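Local coordinates for DUF176 (Nitrosomonas europaea, PDB 2OMO), which is a putative antibiotic biosynthesis monooxygenase, probably with oxidoreductase activity, at residues A[23-28]-A[73-78]. Sequence-based numbering, arbitrary orientation.
Sequences MYVTIV and VLYEAY
Residues 24-28 and 73-78 run antiparallel, their axes approaching to 4.7 Å at an angle of 170°, as parts of the two central strands, 24-31 and 71-78, of the four-stranded antiparallel sheet of this ferredoxin-like fold. Tyr24-Tyr78, Thr26-Glu76 and Val28-Leu74 are hydrogen-bonded pairs, each closed by two N-H...O bonds; Tyr24 N reaches Tyr78 O at 2.8 Å. Val25-Ala77 and Ile27-Tyr75 are the non-hydrogen-bonded pairs between them, and their side chains share a largely apolar face, from which Val25 and Tyr75 pack on Leu63 of the second subunit. CG of Tyr75 is anti to the backbone N (chi1 -179°), which lays the ring beside Ile27 and on toward Val25: CE1 meets Val25 CG1 at 3.7 Å and CD1 meets Ile27 CG1 at 3.9 Å, both obliquely. Its hydroxyl is hydrogen-bonded to Asp61 OD2 of the second subunit, and its ring stacks on Tyr75 of that subunit. Selenomethionine Met23 bends at chi3 (81°), bringing CE to Ala77 CB at 3.9 Å. On the other face, where Tyr24 and Tyr78 pack against helix 81-87, the extended Glu76 side chain slants across Val28, OE2 lying 3.7 Å from Val28 CG2. There a water bridges the strands, donating to Glu76 O at 3.0 Å and hydrogen-bonded to Thr26 OG1 at 2.7 Å.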
loop_
_atom_site.group_PDB
_atom_site.type_symbol
_atom_site.label_atom_id
_atom_site.label_comp_id
_atom_site.label_asym_id
_atom_site.label_seq_id
_atom_site.Cartn_x
_atom_site.Cartn_y
_atom_site.Cartn_z
HETATM N N MSE A 23 3.303 1.317 12.080
HETATM C CA MSE A 23 4.098 0.699 11.034
HETATM C C MSE A 23 4.629 1.914 10.293
HETATM O O MSE A 23 3.995 2.980 10.308
HETATM C CB MSE A 23 3.154 -0.094 10.129
HETATM C CG MSE A 23 3.738 -1.068 9.195
HETATM SE SE MSE A 23 2.283 -2.415 8.774
HETATM C CE MSE A 23 1.413 -1.299 7.458
ATOM N N TYR A 24 5.822 1.792 9.739
ATOM C CA TYR A 24 6.407 2.814 8.891
ATOM C C TYR A 24 6.276 2.295 7.455
ATOM O O TYR A 24 6.840 1.261 7.134
ATOM C CB TYR A 24 7.900 3.049 9.247
ATOM C CG TYR A 24 8.539 4.125 8.400
ATOM C CD1 TYR A 24 8.574 5.446 8.854
ATOM C CD2 TYR A 24 9.083 3.826 7.151
ATOM C CE1 TYR A 24 9.129 6.463 8.075
ATOM C CE2 TYR A 24 9.648 4.812 6.353
ATOM C CZ TYR A 24 9.675 6.148 6.835
ATOM O OH TYR A 24 10.237 7.154 6.062
ATOM N N VAL A 25 5.561 3.026 6.602
ATOM C CA VAL A 25 5.295 2.581 5.222
ATOM C C VAL A 25 5.769 3.586 4.201
ATOM O O VAL A 25 5.564 4.795 4.346
ATOM C CB VAL A 25 3.775 2.351 4.991
ATOM C CG1 VAL A 25 3.459 1.961 3.526
ATOM C CG2 VAL A 25 3.234 1.363 5.989
ATOM N N THR A 26 6.365 3.073 3.137
ATOM C CA THR A 26 6.752 3.896 1.978
ATOM C C THR A 26 6.106 3.232 0.788
ATOM O O THR A 26 6.381 2.045 0.495
ATOM C CB THR A 26 8.287 3.975 1.777
ATOM O OG1 THR A 26 8.918 4.346 3.003
ATOM C CG2 THR A 26 8.633 5.053 0.707
ATOM N N ILE A 27 5.219 3.948 0.123
ATOM C CA ILE A 27 4.673 3.431 -1.127
ATOM C C ILE A 27 5.563 3.977 -2.254
ATOM O O ILE A 27 5.642 5.216 -2.459
ATOM C CB ILE A 27 3.216 3.803 -1.338
ATOM C CG1 ILE A 27 2.383 3.422 -0.091
ATOM C CG2 ILE A 27 2.679 3.168 -2.666
ATOM C CD1 ILE A 27 0.825 3.652 -0.205
ATOM N N VAL A 28 6.216 3.062 -2.971
ATOM C CA VAL A 28 7.156 3.487 -4.005
ATOM C C VAL A 28 6.521 3.289 -5.370
ATOM O O VAL A 28 6.121 2.174 -5.708
ATOM C CB VAL A 28 8.521 2.776 -3.912
ATOM C CG1 VAL A 28 9.434 3.231 -5.084
ATOM C CG2 VAL A 28 9.160 3.056 -2.487
ATOM N N VAL A 73 4.196 -0.623 -8.231
ATOM C CA VAL A 73 4.281 -0.086 -6.842
ATOM C C VAL A 73 5.050 -1.090 -5.978
ATOM O O VAL A 73 4.785 -2.312 -6.056
ATOM C CB VAL A 73 2.887 0.113 -6.232
ATOM C CG1 VAL A 73 2.952 0.210 -4.653
ATOM C CG2 VAL A 73 2.202 1.339 -6.846
ATOM N N LEU A 74 6.020 -0.601 -5.202
ATOM C CA LEU A 74 6.598 -1.370 -4.106
ATOM C C LEU A 74 6.000 -0.818 -2.800
ATOM O O LEU A 74 6.200 0.342 -2.460
ATOM C CB LEU A 74 8.136 -1.228 -4.043
ATOM C CG LEU A 74 8.881 -1.734 -5.312
ATOM C CD1 LEU A 74 8.861 -0.693 -6.452
ATOM C CD2 LEU A 74 10.359 -2.191 -5.025
ATOM N N TYR A 75 5.305 -1.681 -2.075
ATOM C CA TYR A 75 4.660 -1.325 -0.829
ATOM C C TYR A 75 5.538 -1.865 0.301
ATOM O O TYR A 75 5.484 -3.053 0.646
ATOM C CB TYR A 75 3.242 -1.901 -0.816
ATOM C CG TYR A 75 2.431 -1.598 0.416
ATOM C CD1 TYR A 75 1.764 -0.364 0.565
ATOM C CD2 TYR A 75 2.331 -2.522 1.428
ATOM C CE1 TYR A 75 1.025 -0.089 1.706
ATOM C CE2 TYR A 75 1.594 -2.255 2.592
ATOM C CZ TYR A 75 0.944 -1.018 2.719
ATOM O OH TYR A 75 0.168 -0.703 3.826
ATOM N N GLU A 76 6.329 -0.962 0.886
ATOM C CA GLU A 76 7.414 -1.362 1.781
ATOM C C GLU A 76 7.059 -0.888 3.210
ATOM O O GLU A 76 7.143 0.301 3.502
ATOM C CB GLU A 76 8.697 -0.692 1.290
ATOM C CG GLU A 76 8.925 -0.837 -0.226
ATOM C CD GLU A 76 10.265 -0.234 -0.701
ATOM O OE1 GLU A 76 10.984 0.400 0.098
ATOM O OE2 GLU A 76 10.565 -0.369 -1.910
ATOM N N ALA A 77 6.651 -1.833 4.057
ATOM C CA ALA A 77 6.120 -1.585 5.391
ATOM C C ALA A 77 7.074 -2.237 6.390
ATOM O O ALA A 77 7.437 -3.418 6.221
ATOM C CB ALA A 77 4.731 -2.213 5.530
ATOM N N TYR A 78 7.478 -1.479 7.424
ATOM C CA TYR A 78 8.288 -2.037 8.504
ATOM C C TYR A 78 7.676 -1.728 9.869
ATOM O O TYR A 78 6.930 -0.725 10.045
ATOM C CB TYR A 78 9.718 -1.478 8.446
ATOM C CG TYR A 78 10.481 -1.901 7.212
ATOM C CD1 TYR A 78 11.448 -2.934 7.285
ATOM C CD2 TYR A 78 10.249 -1.278 5.975
ATOM C CE1 TYR A 78 12.159 -3.354 6.150
ATOM C CE2 TYR A 78 10.969 -1.694 4.820
ATOM C CZ TYR A 78 11.906 -2.721 4.924
ATOM O OH TYR A 78 12.574 -3.093 3.783
HETATM O O HOH W 1 9.483 2.013 4.314
#